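Local coordinates for peptidase S8 and S53, subtilisin, kexin, sedolisin (Mycobacterium smegmatis, PDB 4KG7), which is a subtilisin-like serine endopeptidase, the mycosin MycP3 of the mycobacterial ESX-3 (type VII) secretion system, and probably cleaves peptide bonds by a charge-relay mechanism, at residues G18-P22 / D90-S94; A70-V76 / L130-N136; V165-D170 / A198-A202. All coordinates share one frame. Where two conformers were deposited one is given. Residue numbers count along the deposited sequence, not the author numbering.

Interaction 1. Residues G18-P22 / D90-S94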
# COMPACT_ATOMS: atom_id res chain seq x y z
N GLY A 18 7.68 -18.31 3.86
CA GLY A 18 6.41 -17.60 3.95
C GLY A 18 5.46 -18.08 5.05
O GLY A 18 4.28 -17.80 5.01
N THR A 19 5.99 -18.78 6.05
CA THR A 19 5.25 -19.22 7.21
C THR A 19 4.49 -18.07 7.80
O THR A 19 5.02 -16.95 7.89
CB THR A 19 6.26 -19.74 8.28
OG1 THR A 19 7.16 -20.68 7.66
CG2 THR A 19 5.58 -20.42 9.47
N ALA A 20 3.26 -18.33 8.23
CA ALA A 20 2.48 -17.30 8.90
C ALA A 20 2.71 -17.37 10.41
O ALA A 20 3.54 -18.13 10.89
CB ALA A 20 1.01 -17.45 8.54
N GLY A 21 1.99 -16.53 11.14
CA GLY A 21 2.01 -16.51 12.60
C GLY A 21 2.96 -15.47 13.19
O GLY A 21 3.99 -15.15 12.62
N PRO A 22 2.64 -14.97 14.38
CA PRO A 22 3.52 -14.01 15.04
C PRO A 22 4.77 -14.70 15.60
O PRO A 22 4.74 -15.89 15.86
CB PRO A 22 2.64 -13.48 16.18
CG PRO A 22 1.80 -14.65 16.53
CD PRO A 22 1.43 -15.23 15.18
N ASP A 90 -2.40 -14.86 8.90
CA ASP A 90 -2.36 -13.89 9.99
C ASP A 90 -0.98 -13.96 10.68
O ASP A 90 -0.48 -15.05 10.99
CB ASP A 90 -3.49 -14.26 10.97
CG ASP A 90 -3.79 -13.20 12.01
OD1 ASP A 90 -3.09 -12.18 12.11
OD2 ASP A 90 -4.75 -13.42 12.79
N TYR A 91 -0.39 -12.80 10.92
CA TYR A 91 0.89 -12.64 11.61
C TYR A 91 0.68 -12.01 12.99
O TYR A 91 1.66 -11.72 13.67
CB TYR A 91 1.86 -11.78 10.78
CG TYR A 91 2.36 -12.56 9.60
CD1 TYR A 91 1.58 -12.67 8.44
CD2 TYR A 91 3.54 -13.25 9.65
CE1 TYR A 91 2.01 -13.42 7.35
CE2 TYR A 91 3.98 -14.01 8.58
CZ TYR A 91 3.21 -14.09 7.43
OH TYR A 91 3.61 -14.86 6.36
N ILE A 92 -0.58 -11.87 13.41
CA ILE A 92 -0.94 -11.24 14.71
C ILE A 92 -1.59 -12.28 15.62
O ILE A 92 -1.04 -12.63 16.66
CB ILE A 92 -1.84 -10.01 14.51
CG1 ILE A 92 -1.11 -8.91 13.73
CG2 ILE A 92 -2.27 -9.47 15.86
CD1 ILE A 92 0.04 -8.23 14.45
N GLU A 93 -2.74 -12.80 15.19
CA GLU A 93 -3.37 -13.94 15.83
C GLU A 93 -3.25 -15.14 14.89
O GLU A 93 -2.31 -15.20 14.08
CB GLU A 93 -4.83 -13.63 16.17
CG GLU A 93 -5.04 -12.41 17.06
CD GLU A 93 -6.50 -12.17 17.38
OE1 GLU A 93 -7.28 -11.88 16.46
OE2 GLU A 93 -6.88 -12.27 18.58
N SER A 94 -4.20 -16.07 14.95
CA SER A 94 -4.17 -17.28 14.13
C SER A 94 -5.40 -17.37 13.23
O SER A 94 -5.86 -18.47 12.87
CB SER A 94 -4.07 -18.53 15.02
OG SER A 94 -5.13 -18.60 15.96

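Interaction 2. Residues A70-V76 / L130-N136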
# COMPACT_ATOMS: atom_id res chain seq x y z
N ALA A 70 -2.47 -9.32 -3.64
CA ALA A 70 -2.34 -9.57 -2.20
C ALA A 70 -2.40 -8.25 -1.45
O ALA A 70 -1.72 -7.32 -1.82
CB ALA A 70 -1.04 -10.27 -1.88
N VAL A 71 -3.20 -8.22 -0.38
CA VAL A 71 -3.34 -7.05 0.49
C VAL A 71 -2.68 -7.45 1.81
O VAL A 71 -3.22 -8.25 2.57
CB VAL A 71 -4.85 -6.72 0.65
CG1 VAL A 71 -5.05 -5.58 1.64
CG2 VAL A 71 -5.45 -6.37 -0.69
N ILE A 72 -1.47 -6.94 2.01
CA ILE A 72 -0.68 -7.18 3.21
C ILE A 72 -1.01 -6.02 4.12
O ILE A 72 -0.58 -4.92 3.87
CB ILE A 72 0.81 -7.28 2.86
CG1 ILE A 72 1.04 -8.45 1.89
CG2 ILE A 72 1.63 -7.40 4.12
CD1 ILE A 72 2.51 -8.67 1.56
N ASP A 73 -1.85 -6.25 5.13
CA ASP A 73 -2.47 -5.12 5.83
C ASP A 73 -3.03 -5.59 7.17
O ASP A 73 -2.49 -6.50 7.79
CB ASP A 73 -3.54 -4.50 4.93
CG ASP A 73 -3.69 -3.01 5.12
OD1 ASP A 73 -4.20 -2.62 6.17
OD2 ASP A 73 -3.34 -2.20 4.21
N THR A 74 -4.07 -4.92 7.65
CA THR A 74 -4.68 -5.21 8.94
C THR A 74 -5.81 -6.28 8.85
O THR A 74 -6.62 -6.40 9.77
CB THR A 74 -5.29 -3.95 9.59
OG1 THR A 74 -6.44 -3.52 8.84
CG2 THR A 74 -4.28 -2.79 9.72
N GLY A 75 -5.85 -7.06 7.76
CA GLY A 75 -6.97 -7.95 7.51
C GLY A 75 -8.02 -7.27 6.66
O GLY A 75 -8.05 -6.02 6.56
N VAL A 76 -8.88 -8.09 6.06
CA VAL A 76 -9.94 -7.60 5.19
C VAL A 76 -11.22 -8.28 5.60
O VAL A 76 -11.30 -9.51 5.61
CB VAL A 76 -9.66 -7.90 3.70
CG1 VAL A 76 -10.82 -7.47 2.80
CG2 VAL A 76 -8.39 -7.22 3.24
N LEU A 130 -8.68 -10.90 -4.57
CA LEU A 130 -7.81 -10.43 -3.53
C LEU A 130 -7.42 -11.58 -2.62
O LEU A 130 -8.20 -12.50 -2.41
CB LEU A 130 -8.55 -9.41 -2.66
CG LEU A 130 -8.98 -8.15 -3.40
CD1 LEU A 130 -9.89 -7.33 -2.51
CD2 LEU A 130 -7.77 -7.37 -3.85
N ILE A 131 -6.20 -11.53 -2.12
CA ILE A 131 -5.76 -12.38 -0.99
C ILE A 131 -5.45 -11.45 0.17
O ILE A 131 -4.64 -10.50 0.01
CB ILE A 131 -4.49 -13.19 -1.33
CG1 ILE A 131 -4.75 -14.13 -2.49
CG2 ILE A 131 -4.04 -13.98 -0.11
CD1 ILE A 131 -3.47 -14.64 -3.11
N SER A 132 -6.08 -11.69 1.32
CA SER A 132 -5.81 -10.89 2.51
C SER A 132 -4.86 -11.59 3.47
O SER A 132 -5.16 -12.67 3.96
CB SER A 132 -7.09 -10.63 3.28
OG SER A 132 -6.79 -9.91 4.44
N ILE A 133 -3.74 -10.94 3.76
CA ILE A 133 -2.75 -11.41 4.74
C ILE A 133 -2.71 -10.35 5.83
O ILE A 133 -2.32 -9.20 5.57
CB ILE A 133 -1.35 -11.56 4.11
CG1 ILE A 133 -1.38 -12.61 3.00
CG2 ILE A 133 -0.32 -11.96 5.16
CD1 ILE A 133 -0.10 -12.63 2.17
N ARG A 134 -3.12 -10.70 7.03
CA ARG A 134 -3.04 -9.73 8.11
C ARG A 134 -1.61 -9.75 8.66
O ARG A 134 -1.20 -10.66 9.35
CB ARG A 134 -4.04 -9.95 9.27
CG ARG A 134 -3.85 -8.89 10.35
CD ARG A 134 -4.99 -8.76 11.34
NE ARG A 134 -5.10 -9.91 12.22
CZ ARG A 134 -5.95 -9.97 13.23
NH1 ARG A 134 -6.72 -8.93 13.53
NH2 ARG A 134 -6.01 -11.08 13.98
N GLN A 135 -0.87 -8.71 8.34
CA GLN A 135 0.53 -8.59 8.73
C GLN A 135 0.75 -7.73 9.94
O GLN A 135 1.78 -7.86 10.62
CB GLN A 135 1.36 -8.11 7.52
CG GLN A 135 2.85 -7.93 7.76
CD GLN A 135 3.22 -6.53 8.24
OE1 GLN A 135 2.49 -5.55 8.02
NE2 GLN A 135 4.35 -6.42 8.94
N ASN A 136 -0.19 -6.84 10.23
CA ASN A 136 -0.06 -6.00 11.41
C ASN A 136 -1.35 -5.43 11.89
O ASN A 136 -2.35 -5.42 11.17
CB ASN A 136 0.96 -4.88 11.20
CG ASN A 136 1.75 -4.54 12.50
OD1 ASN A 136 1.41 -4.91 13.68
ND2 ASN A 136 2.85 -3.81 12.28
O HOH W 1 -5.04 -7.66 4.95
O HOH W 2 -6.89 -6.10 12.42

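Interaction 3. Residues V165-D170 / A198-A202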
# COMPACT_ATOMS: atom_id res chain seq x y z
N VAL A 165 5.49 -11.18 2.44
CA VAL A 165 5.80 -10.92 1.03
C VAL A 165 6.08 -12.21 0.29
O VAL A 165 5.56 -12.43 -0.79
CB VAL A 165 6.95 -9.90 0.91
CG1 VAL A 165 7.60 -9.91 -0.48
CG2 VAL A 165 6.50 -8.49 1.31
N VAL A 166 6.90 -13.07 0.88
CA VAL A 166 7.16 -14.39 0.31
C VAL A 166 5.86 -15.18 0.21
O VAL A 166 5.61 -15.82 -0.80
CB VAL A 166 8.19 -15.14 1.14
CG1 VAL A 166 8.26 -16.59 0.68
CG2 VAL A 166 9.52 -14.43 1.02
N ARG A 167 5.06 -15.17 1.27
CA ARG A 167 3.78 -15.90 1.26
C ARG A 167 2.86 -15.42 0.14
O ARG A 167 2.32 -16.22 -0.60
CB ARG A 167 3.11 -15.76 2.62
CG ARG A 167 1.88 -16.60 2.82
CD ARG A 167 1.30 -16.34 4.20
NE ARG A 167 0.25 -17.31 4.52
CZ ARG A 167 0.45 -18.59 4.89
NH1 ARG A 167 1.68 -19.05 5.11
NH2 ARG A 167 -0.60 -19.39 5.15
N ALA A 168 2.74 -14.10 -0.02
CA ALA A 168 1.91 -13.53 -1.07
C ALA A 168 2.39 -13.99 -2.44
O ALA A 168 1.60 -14.38 -3.28
CB ALA A 168 1.95 -12.02 -0.99
N ALA A 169 3.68 -13.88 -2.68
CA ALA A 169 4.25 -14.27 -3.98
C ALA A 169 4.01 -15.73 -4.24
O ALA A 169 3.60 -16.11 -5.35
CB ALA A 169 5.75 -13.96 -4.03
N ASP A 170 4.25 -16.57 -3.24
CA ASP A 170 4.09 -18.01 -3.42
C ASP A 170 2.66 -18.43 -3.59
O ASP A 170 2.40 -19.47 -4.19
CB ASP A 170 4.76 -18.77 -2.28
CG ASP A 170 6.24 -18.76 -2.38
OD1 ASP A 170 6.78 -18.34 -3.44
OD2 ASP A 170 6.90 -19.20 -1.42
N ALA A 198 13.51 -10.99 0.54
CA ALA A 198 12.10 -11.30 0.28
C ALA A 198 11.51 -10.48 -0.86
O ALA A 198 10.80 -11.00 -1.74
CB ALA A 198 11.31 -11.09 1.56
N LEU A 199 11.75 -9.17 -0.83
CA LEU A 199 11.23 -8.28 -1.88
C LEU A 199 11.81 -8.59 -3.24
O LEU A 199 11.10 -8.59 -4.22
CB LEU A 199 11.49 -6.83 -1.51
CG LEU A 199 10.78 -6.33 -0.23
CD1 LEU A 199 11.44 -5.06 0.24
CD2 LEU A 199 9.27 -6.14 -0.42
N ARG A 200 13.11 -8.87 -3.28
CA ARG A 200 13.75 -9.30 -4.51
C ARG A 200 13.19 -10.61 -5.05
O ARG A 200 12.96 -10.75 -6.24
CB ARG A 200 15.26 -9.41 -4.32
CG ARG A 200 16.01 -9.76 -5.59
CD ARG A 200 17.51 -9.80 -5.37
NE ARG A 200 18.23 -10.39 -6.50
CZ ARG A 200 18.37 -11.70 -6.71
NH1 ARG A 200 17.79 -12.61 -5.93
NH2 ARG A 200 19.08 -12.12 -7.75
N TYR A 201 12.99 -11.59 -4.17
CA TYR A 201 12.37 -12.86 -4.55
C TYR A 201 11.01 -12.67 -5.18
O TYR A 201 10.69 -13.19 -6.26
CB TYR A 201 12.28 -13.76 -3.33
CG TYR A 201 11.48 -15.03 -3.52
CD1 TYR A 201 12.00 -16.09 -4.23
CD2 TYR A 201 10.20 -15.14 -3.02
CE1 TYR A 201 11.27 -17.24 -4.42
CE2 TYR A 201 9.45 -16.30 -3.17
CZ TYR A 201 9.99 -17.34 -3.89
OH TYR A 201 9.32 -18.52 -4.08
N ALA A 202 10.18 -11.86 -4.52
CA ALA A 202 8.83 -11.64 -4.99
C ALA A 202 8.82 -10.85 -6.29
O ALA A 202 8.02 -11.13 -7.17
CB ALA A 202 7.99 -10.94 -3.93

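Interaction 1. Residues G18-P22 / D90-S94
Two hydrogen bonds join these segments. Backbone Gly21 N donates to Asp90 O over 2.9 Å, with a bent N-H...O angle of 136°, and the phenol Tyr91 OH donates to Thr19 O, also over 2.9 Å. The second bond is possible because the tyrosine side chain, whose CA-to-CB bond points sideways, reaches back along residues 18-21. Its ring lies flat against that backbone: Ala20 CB and Gly21 N sit over one face, and Ala20 CA comes within 3.6 Å of Tyr91 CZ. Gly21 has phi/psi of 96/150°, a conformation in which a CB would clash with the preceding carbonyl oxygen, so that glycine is the natural occupant. In fold terms, an irregular N-terminal segment is laid over the loop that leaves edge strand 85-90 of the central parallel sheet of a subtilisin fold. Arg163 and Arg167 of helix 150-170 also bond to carbonyls of this segment. Van der Waals packing continues at Pro22, whose CB is 3.2 Å from Tyr91 O and whose CG is 3.5 Å from Ile92 O. Within the loop, Asp90 OD1 accepts from Ile92 N at 2.8 Å, making an Asx turn, and more weakly from Glu93 N at 3.2 Å. The other carboxylate oxygen, Asp90 OD2, bonds to Thr95 and forms a salt bridge with Arg134, which Glu93 shares.

Interaction 2. Residues A70-V76 / L130-N136
Strand 70-73 runs parallel to strand 130-134, the short axes 4.7 Å and 20° apart. Ala70 pairs with Ile131, its CA making a CA-H...O contact of 3.3 Å to Ile131 O. Val71 supplies both backbone groups to its neighbour: Val71 N donates to Ile131 O (2.7 Å), while Val71 O accepts from Ile133 N (3.0 Å), with N-H...O angles of 173° and 172°. Its CG2 packs 4.0 Å from Leu130 CD2. Ile72, on the same sheet face as Ala70, Ile131 and Ile133, brings CG2 to 3.5 Å from Gln135 CB; helix 150-170 covers this face. At Asp73 the pairing ends: Asp73 N donates to Ile133 O (3.0 Å), and Asp73 O receives Gln135 N (2.8 Å) and, weakly, Asn136 N (3.4 Å). Asp73 OD1 takes the Thr74 N hydrogen at 2.7 Å. Beyond it the chain turns across the partner strand, where one water links Thr74 O (2.7 Å) to Arg134 NH1 (3.0 Å) and another bridges Val71 O (3.1 Å), Ser132 OG (2.9 Å) and, weakly, Gly75 N (3.0 Å). Arg134 NH2 forms salt bridges with Asp90 and Glu93, and Ser132 OG also hydrogen-bonds Gly97 O. Val76 closes on Ser132, CG2 to OG 3.4 Å. Asp73 OD1 also bonds His104 ND1, so this C-terminal strand end in the parallel sheet carries the predicted aspartate of the charge relay, as in the subtilisin catalytic triad.

Interaction 3. Residues V165-D170 / A198-A202
Helices 150-170 and 193-205 lie side by side, nearly parallel: the short axes approach to 8.9 Å with only 11° between their directions. Such closeness depends on small side chains at the interface. Ala169 CA and Ala202 CA are 5.4 Å apart, Ala169 CB and Ala202 CB 3.8 Å, and one turn earlier Val166 and Ala198 have CA atoms at 5.8 Å. The larger bumps settle around these alanines. Val165, its CA-to-CB bond toward the partner, fits among Ala198, Leu199 and Ala202, its CG1 being 3.6 Å from both Ala198 O and Ala202 CB, and its CG2 4.0 Å from Leu199 CD2. Leu199 starts off away from the interface, but its end returns to it. Conversely, Tyr201 projects toward Val166, Ala169 and Asp170, with CE2 4.0 Å from Val166 CG1 and 4.5 Å from Ala169 CB. Val166 CG2 meets Ala198 CB at 3.8 Å. Both helices rest on the same side of the central sheet: Val165 and Ala168 touch strand 175-178, which Ala202 also contacts, so the pair covers successive parallel strands as in a subtilisin alpha/beta core. At the exposed end Tyr201 OH donates to Asp170 OD1 over 2.6 Å, the carboxylate lying at the ring edge near its plane. The close-fitted seam is apolar, aliphatic groups plus one tyrosine ring, so shape and burial mainly hold the helices, with one polar bond fixing the outer edge.

Overall arrangement
Interactions 1 and 2 touch, with centres about 11 Å apart: Tyr91 N lies 2.8 Å from Arg134 O, a probable hydrogen bond, and Glu93 OE1 makes a 2.9 Å salt bridge to Arg134 NH2. Interaction 3 stands about 14 Å from interaction 2, centre to centre, but its helix 150-170 meets the sheet where Ala70 CB and Ala168 CB approach to 3.6 Å; the same helix reaches interaction 1 through Arg167 NH1, 2.9 Å from Gly18 O. The predicted charge-relay Asp73 belongs to interaction 2, its side chain about 3 Å from that of His104 and 6 Å from that of Ser319, whereas Ile92 and Val165 remain about 10 and 11 Å from Asp73, between side chains.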